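Local coordinates for FAD dependent oxidoreductase domain-containing protein (Deinococcus radiodurans R1, PDB 3C4N) that binds ADP and is probably an FAD-dependent oxidoreductase, although its precise reaction remains unknown, at residues A50-L55 / A387-A391; G226-A231 / G369-L373. All coordinates share one frame. Numbering follows the deposited sequence.

Contact 1: residues A50-L55 / A387-A391; sequences ACAFYL and AHELA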
loop_
_atom_site.group_PDB
_atom_site.type_symbol
_atom_site.label_atom_id
_atom_site.label_comp_id
_atom_site.label_asym_id
_atom_site.label_seq_id
_atom_site.Cartn_x
_atom_site.Cartn_y
_atom_site.Cartn_z
ATOM N N ALA A 50 -9.863 -6.816 -6.875
ATOM C CA ALA A 50 -10.063 -7.018 -8.313
ATOM C C ALA A 50 -10.878 -5.886 -8.918
ATOM O O ALA A 50 -10.565 -5.389 -10.002
ATOM C CB ALA A 50 -10.757 -8.343 -8.574
ATOM N N CYS A 51 -11.924 -5.484 -8.201
ATOM C CA CYS A 51 -12.799 -4.412 -8.651
ATOM C C CYS A 51 -12.014 -3.107 -8.768
ATOM O O CYS A 51 -12.175 -2.377 -9.744
ATOM C CB CYS A 51 -13.973 -4.254 -7.682
ATOM S SG CYS A 51 -15.355 -3.310 -8.347
ATOM N N ALA A 52 -11.156 -2.821 -7.785
ATOM C CA ALA A 52 -10.353 -1.591 -7.817
ATOM C C ALA A 52 -9.401 -1.627 -9.005
ATOM O O ALA A 52 -9.145 -0.603 -9.637
ATOM C CB ALA A 52 -9.571 -1.417 -6.519
ATOM N N PHE A 53 -8.888 -2.814 -9.311
ATOM C CA PHE A 53 -7.990 -2.963 -10.445
ATOM C C PHE A 53 -8.735 -2.672 -11.759
ATOM O O PHE A 53 -8.292 -1.842 -12.555
ATOM C CB PHE A 53 -7.406 -4.372 -10.471
ATOM C CG PHE A 53 -6.664 -4.687 -11.724
ATOM C CD1 PHE A 53 -5.502 -4.005 -12.049
ATOM C CD2 PHE A 53 -7.135 -5.662 -12.591
ATOM C CE1 PHE A 53 -4.807 -4.291 -13.231
ATOM C CE2 PHE A 53 -6.457 -5.960 -13.774
ATOM C CZ PHE A 53 -5.289 -5.274 -14.095
ATOM N N TYR A 54 -9.877 -3.325 -11.967
ATOM C CA TYR A 54 -10.638 -3.125 -13.193
ATOM C C TYR A 54 -11.121 -1.683 -13.342
ATOM O O TYR A 54 -11.201 -1.168 -14.454
ATOM C CB TYR A 54 -11.832 -4.080 -13.265
ATOM C CG TYR A 54 -11.448 -5.533 -13.369
ATOM C CD1 TYR A 54 -10.582 -5.978 -14.371
ATOM C CD2 TYR A 54 -11.946 -6.465 -12.466
ATOM C CE1 TYR A 54 -10.221 -7.324 -14.466
ATOM C CE2 TYR A 54 -11.598 -7.806 -12.547
ATOM C CZ TYR A 54 -10.739 -8.239 -13.543
ATOM O OH TYR A 54 -10.397 -9.578 -13.606
ATOM N N LEU A 55 -11.440 -1.030 -12.228
ATOM C CA LEU A 55 -11.877 0.351 -12.300
ATOM C C LEU A 55 -10.723 1.268 -12.694
ATOM O O LEU A 55 -10.935 2.270 -13.381
ATOM C CB LEU A 55 -12.480 0.806 -10.972
ATOM C CG LEU A 55 -13.914 0.321 -10.757
ATOM C CD1 LEU A 55 -14.323 0.571 -9.305
ATOM C CD2 LEU A 55 -14.852 1.054 -11.728
ATOM N N ALA A 387 -16.586 -8.830 -10.262
ATOM C CA ALA A 387 -15.904 -7.573 -9.940
ATOM C C ALA A 387 -15.727 -6.735 -11.203
ATOM O O ALA A 387 -15.783 -5.511 -11.153
ATOM C CB ALA A 387 -14.541 -7.846 -9.294
ATOM N N HIS A 388 -15.510 -7.399 -12.331
ATOM C CA HIS A 388 -15.339 -6.700 -13.597
ATOM C C HIS A 388 -16.659 -6.132 -14.119
ATOM O O HIS A 388 -16.690 -5.044 -14.689
ATOM C CB HIS A 388 -14.755 -7.640 -14.640
ATOM C CG HIS A 388 -14.605 -7.016 -15.991
ATOM N ND1 HIS A 388 -15.412 -7.348 -17.059
ATOM C CD2 HIS A 388 -13.740 -6.080 -16.448
ATOM C CE1 HIS A 388 -15.047 -6.644 -18.116
ATOM N NE2 HIS A 388 -14.035 -5.868 -17.773
ATOM N N GLU A 389 -17.735 -6.894 -13.930
ATOM C CA GLU A 389 -19.081 -6.512 -14.344
ATOM C C GLU A 389 -19.447 -5.239 -13.576
ATOM O O GLU A 389 -19.942 -4.275 -14.155
ATOM C CB GLU A 389 -20.051 -7.658 -14.004
ATOM C CG GLU A 389 -21.407 -7.686 -14.715
ATOM C CD GLU A 389 -22.459 -6.759 -14.094
ATOM O OE1 GLU A 389 -22.517 -6.656 -12.850
ATOM O OE2 GLU A 389 -23.243 -6.147 -14.859
ATOM N N LEU A 390 -19.170 -5.224 -12.276
ATOM C CA LEU A 390 -19.484 -4.058 -11.458
ATOM C C LEU A 390 -18.647 -2.870 -11.882
ATOM O O LEU A 390 -19.132 -1.734 -11.891
ATOM C CB LEU A 390 -19.243 -4.338 -9.971
ATOM C CG LEU A 390 -19.432 -3.111 -9.068
ATOM C CD1 LEU A 390 -20.854 -2.584 -9.215
ATOM C CD2 LEU A 390 -19.114 -3.462 -7.622
ATOM N N ALA A 391 -17.389 -3.124 -12.228
ATOM C CA ALA A 391 -16.501 -2.045 -12.658
ATOM C C ALA A 391 -17.027 -1.383 -13.930
ATOM O O ALA A 391 -17.053 -0.154 -14.029
ATOM C CB ALA A 391 -15.085 -2.576 -12.882
#
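Two helices can approach closely when one presents a low ridge of small residues to a groove in the other, and the packing of 387-391 on 50-55 illustrates this. The axes of the two short segments come within 8.3 Å of each other and cross at -43°, an angle that suits ridges-into-grooves packing between rows of residues four apart. The ridge is A387 and A391; the groove runs between the rows A50-Y54 and C51-L55. At its first end the methyl A387 CB drops between A50 CB (3.9 Å) and C51 CB (4.0 Å). One turn on, A391 CB settles against Y54 CB (3.6 Å) and L55 CG (3.8 Å), with C51 O beneath it at 4.3 Å. Larger side chains close the flanks. C51 SG reaches L390 CD2 at 3.8 Å, while on the other flank Y54 offers a ring face to H388: H388 CB sits over the ring face, 3.9 Å from the centroid in a CH-pi contact, and the imidazole turns its edge to that face in a T-shaped pair with centroids 5.0 Å apart. H388 also stacks on W101, and Y54 OH is hydrogen-bonded to Q105 NE2, so the polar end of the tyrosine is satisfied away from the interface. With no clear hydrogen bond joining the two segments, the fit of alanine methyls into a groove and the aromatic pair imply an interface held chiefly by apolar, shape-dependent packing.

Contact 2: residues G226-A231 / G369-L373; sequences GVIIVA and GLHLL. With ADP (adenosine-5'-diphosphate), chain C.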
loop_
_atom_site.group_PDB
_atom_site.type_symbol
_atom_site.label_atom_id
_atom_site.label_comp_id
_atom_site.label_asym_id
_atom_site.label_seq_id
_atom_site.Cartn_x
_atom_site.Cartn_y
_atom_site.Cartn_z
ATOM N N GLY A 226 -18.495 9.884 -4.646
ATOM C CA GLY A 226 -19.622 9.817 -5.565
ATOM C C GLY A 226 -20.125 8.391 -5.696
ATOM O O GLY A 226 -21.312 8.151 -5.927
ATOM N N VAL A 227 -19.209 7.439 -5.553
ATOM C CA VAL A 227 -19.559 6.034 -5.647
ATOM C C VAL A 227 -18.818 5.249 -4.579
ATOM O O VAL A 227 -17.614 5.427 -4.395
ATOM C CB VAL A 227 -19.198 5.434 -7.035
ATOM C CG1 VAL A 227 -19.720 4.006 -7.124
ATOM C CG2 VAL A 227 -19.798 6.279 -8.156
ATOM N N ILE A 228 -19.550 4.385 -3.877
ATOM C CA ILE A 228 -18.997 3.553 -2.811
ATOM C C ILE A 228 -19.272 2.070 -3.054
ATOM O O ILE A 228 -20.427 1.632 -3.074
ATOM C CB ILE A 228 -19.610 3.921 -1.442
ATOM C CG1 ILE A 228 -19.244 5.363 -1.079
ATOM C CG2 ILE A 228 -19.151 2.927 -0.385
ATOM C CD1 ILE A 228 -19.906 5.874 0.186
ATOM N N ILE A 229 -18.199 1.305 -3.233
ATOM C CA ILE A 229 -18.296 -0.132 -3.451
ATOM C C ILE A 229 -17.964 -0.859 -2.151
ATOM O O ILE A 229 -16.851 -0.758 -1.635
ATOM C CB ILE A 229 -17.325 -0.585 -4.559
ATOM C CG1 ILE A 229 -17.698 0.110 -5.867
ATOM C CG2 ILE A 229 -17.360 -2.094 -4.714
ATOM C CD1 ILE A 229 -16.792 -0.230 -7.007
ATOM N N VAL A 230 -18.956 -1.575 -1.626
ATOM C CA VAL A 230 -18.830 -2.336 -0.387
ATOM C C VAL A 230 -18.369 -3.760 -0.666
ATOM O O VAL A 230 -19.177 -4.654 -0.923
ATOM C CB VAL A 230 -20.181 -2.388 0.364
ATOM C CG1 VAL A 230 -20.086 -3.284 1.571
ATOM C CG2 VAL A 230 -20.597 -1.000 0.779
ATOM N N ALA A 231 -17.053 -3.954 -0.601
ATOM C CA ALA A 231 -16.417 -5.252 -0.832
ATOM C C ALA A 231 -15.821 -5.761 0.476
ATOM O O ALA A 231 -14.694 -6.243 0.488
ATOM C CB ALA A 231 -15.320 -5.111 -1.869
ATOM N N GLY A 369 -25.430 5.204 -6.185
ATOM C CA GLY A 369 -23.991 5.210 -5.996
ATOM C C GLY A 369 -23.438 4.226 -4.977
ATOM O O GLY A 369 -22.228 4.191 -4.748
ATOM N N LEU A 370 -24.318 3.431 -4.371
ATOM C CA LEU A 370 -23.914 2.448 -3.369
ATOM C C LEU A 370 -24.052 1.004 -3.865
ATOM O O LEU A 370 -25.162 0.542 -4.140
ATOM C CB LEU A 370 -24.742 2.620 -2.093
ATOM C CG LEU A 370 -24.293 1.753 -0.921
ATOM C CD1 LEU A 370 -22.910 2.226 -0.466
ATOM C CD2 LEU A 370 -25.278 1.865 0.224
ATOM N N HIS A 371 -22.924 0.301 -3.972
ATOM C CA HIS A 371 -22.919 -1.087 -4.438
ATOM C C HIS A 371 -22.400 -2.072 -3.413
ATOM O O HIS A 371 -21.430 -1.796 -2.709
ATOM C CB HIS A 371 -22.071 -1.237 -5.699
ATOM C CG HIS A 371 -22.540 -0.391 -6.835
ATOM N ND1 HIS A 371 -22.110 0.905 -7.021
ATOM C CD2 HIS A 371 -23.449 -0.630 -7.807
ATOM C CE1 HIS A 371 -22.735 1.428 -8.060
ATOM N NE2 HIS A 371 -23.554 0.519 -8.556
ATOM N N LEU A 372 -23.051 -3.227 -3.339
ATOM C CA LEU A 372 -22.630 -4.281 -2.427
ATOM C C LEU A 372 -22.088 -5.450 -3.257
ATOM O O LEU A 372 -22.837 -6.114 -3.971
ATOM C CB LEU A 372 -23.808 -4.734 -1.555
ATOM C CG LEU A 372 -23.589 -5.989 -0.696
ATOM C CD1 LEU A 372 -22.468 -5.766 0.308
ATOM C CD2 LEU A 372 -24.880 -6.319 0.026
ATOM N N LEU A 373 -20.781 -5.679 -3.155
ATOM C CA LEU A 373 -20.080 -6.735 -3.883
ATOM C C LEU A 373 -19.932 -7.966 -3.014
ATOM O O LEU A 373 -19.371 -7.899 -1.923
ATOM C CB LEU A 373 -18.684 -6.244 -4.292
ATOM C CG LEU A 373 -17.735 -7.144 -5.102
ATOM C CD1 LEU A 373 -18.465 -7.692 -6.317
ATOM C CD2 LEU A 373 -16.506 -6.342 -5.537
HETATM P PB ADP C . -13.888 -11.203 -0.219
HETATM O O1B ADP C . -15.285 -11.029 -0.616
HETATM O O2B ADP C . -12.900 -10.782 -1.405
HETATM O O3B ADP C . -13.607 -12.741 0.189
HETATM P PA ADP C . -12.584 -10.835 2.057
HETATM O O1A ADP C . -13.355 -11.338 3.210
HETATM O O2A ADP C . -11.687 -12.043 1.459
HETATM O O3A ADP C . -13.561 -10.213 0.947
HETATM O "O5'" ADP C . -11.713 -9.533 2.383
HETATM C "C5'" ADP C . -12.513 -8.415 2.151
HETATM C "C4'" ADP C . -11.972 -7.215 2.882
HETATM O "O4'" ADP C . -12.736 -6.133 3.475
HETATM C "C3'" ADP C . -11.335 -7.987 3.996
HETATM O "O3'" ADP C . -10.055 -8.469 3.585
HETATM C "C2'" ADP C . -11.276 -7.008 5.170
HETATM O "O2'" ADP C . -9.919 -6.848 5.616
HETATM C "C1'" ADP C . -11.909 -5.712 4.592
HETATM N N9 ADP C . -12.867 -5.074 5.437
HETATM C C8 ADP C . -13.910 -5.737 6.102
HETATM N N7 ADP C . -14.587 -4.862 6.825
HETATM C C5 ADP C . -14.061 -3.623 6.636
HETATM C C6 ADP C . -14.408 -2.302 7.025
HETATM N N6 ADP C . -15.690 -2.015 7.541
HETATM N N1 ADP C . -13.607 -1.278 6.654
HETATM C C2 ADP C . -12.524 -1.475 5.905
HETATM N N3 ADP C . -12.191 -2.635 5.470
HETATM C C4 ADP C . -12.967 -3.764 5.735
#
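The start of this strand pair turns on a residue that could hardly carry a side chain. G369 has a positive phi of 73°, and an ideal CB on it would lie 2.7 Å from G226 O, a clash; G369 CA itself can pass 4.0 Å from that oxygen. Its carbonyl then opens the pairing, accepting I228 N at G369 O (2.8 Å). From here the strands run parallel, and the bonds alternate in direction: H371 N gives to I228 O (3.0 Å), V230 N to H371 O (2.7 Å) and L373 N to V230 O (2.9 Å). Side chains divide between the faces. On one, I228 CG2 meets L370 CD1 at 3.8 Å and V230 CG1 meets L372 CD1 at 3.7 Å, with V230 and L370 also meeting helix 236-244. On the other, I229 and H371 face helix 379-398; H371 ND1 is buried without a modelled partner, 3.9 Å from V227 CG1. Strand 227-230 pairs on its far edge with strand 36-42, through V40 and I42. Where it ends, A231 CB rests on L373 CD2 (4.0 Å) and A231 O lies 3.5 Å from ADP C5'. A nucleotide at the C-terminal end of parallel strands, with helices packed on both faces, is characteristic of the Rossmann-type dinucleotide-binding fold, consistent with a site for the ADP moiety of FAD.

How the contacts relate
Followed from the N terminus, the chain passes from strand 36-42 into helix 46-58, which supplies the first half of contact 1. It then runs through much of the fold before strand 227-230 lays down the first half of contact 2. In all, 137 residues separate segments 226-231 and 369-373, and with strand 370-374 contact 2 closes; helix 379-398, next in order, closes contact 1. The two loops therefore nest, the smaller within the larger, without crossing. They also meet physically: L55 CD1 lies 3.5 Å from I229 CD1, and L390 CD1 lies 3.5 Å from H371 CD2. Early and late helices are thus joined side by side on one face of the sheet that contact 2 extends.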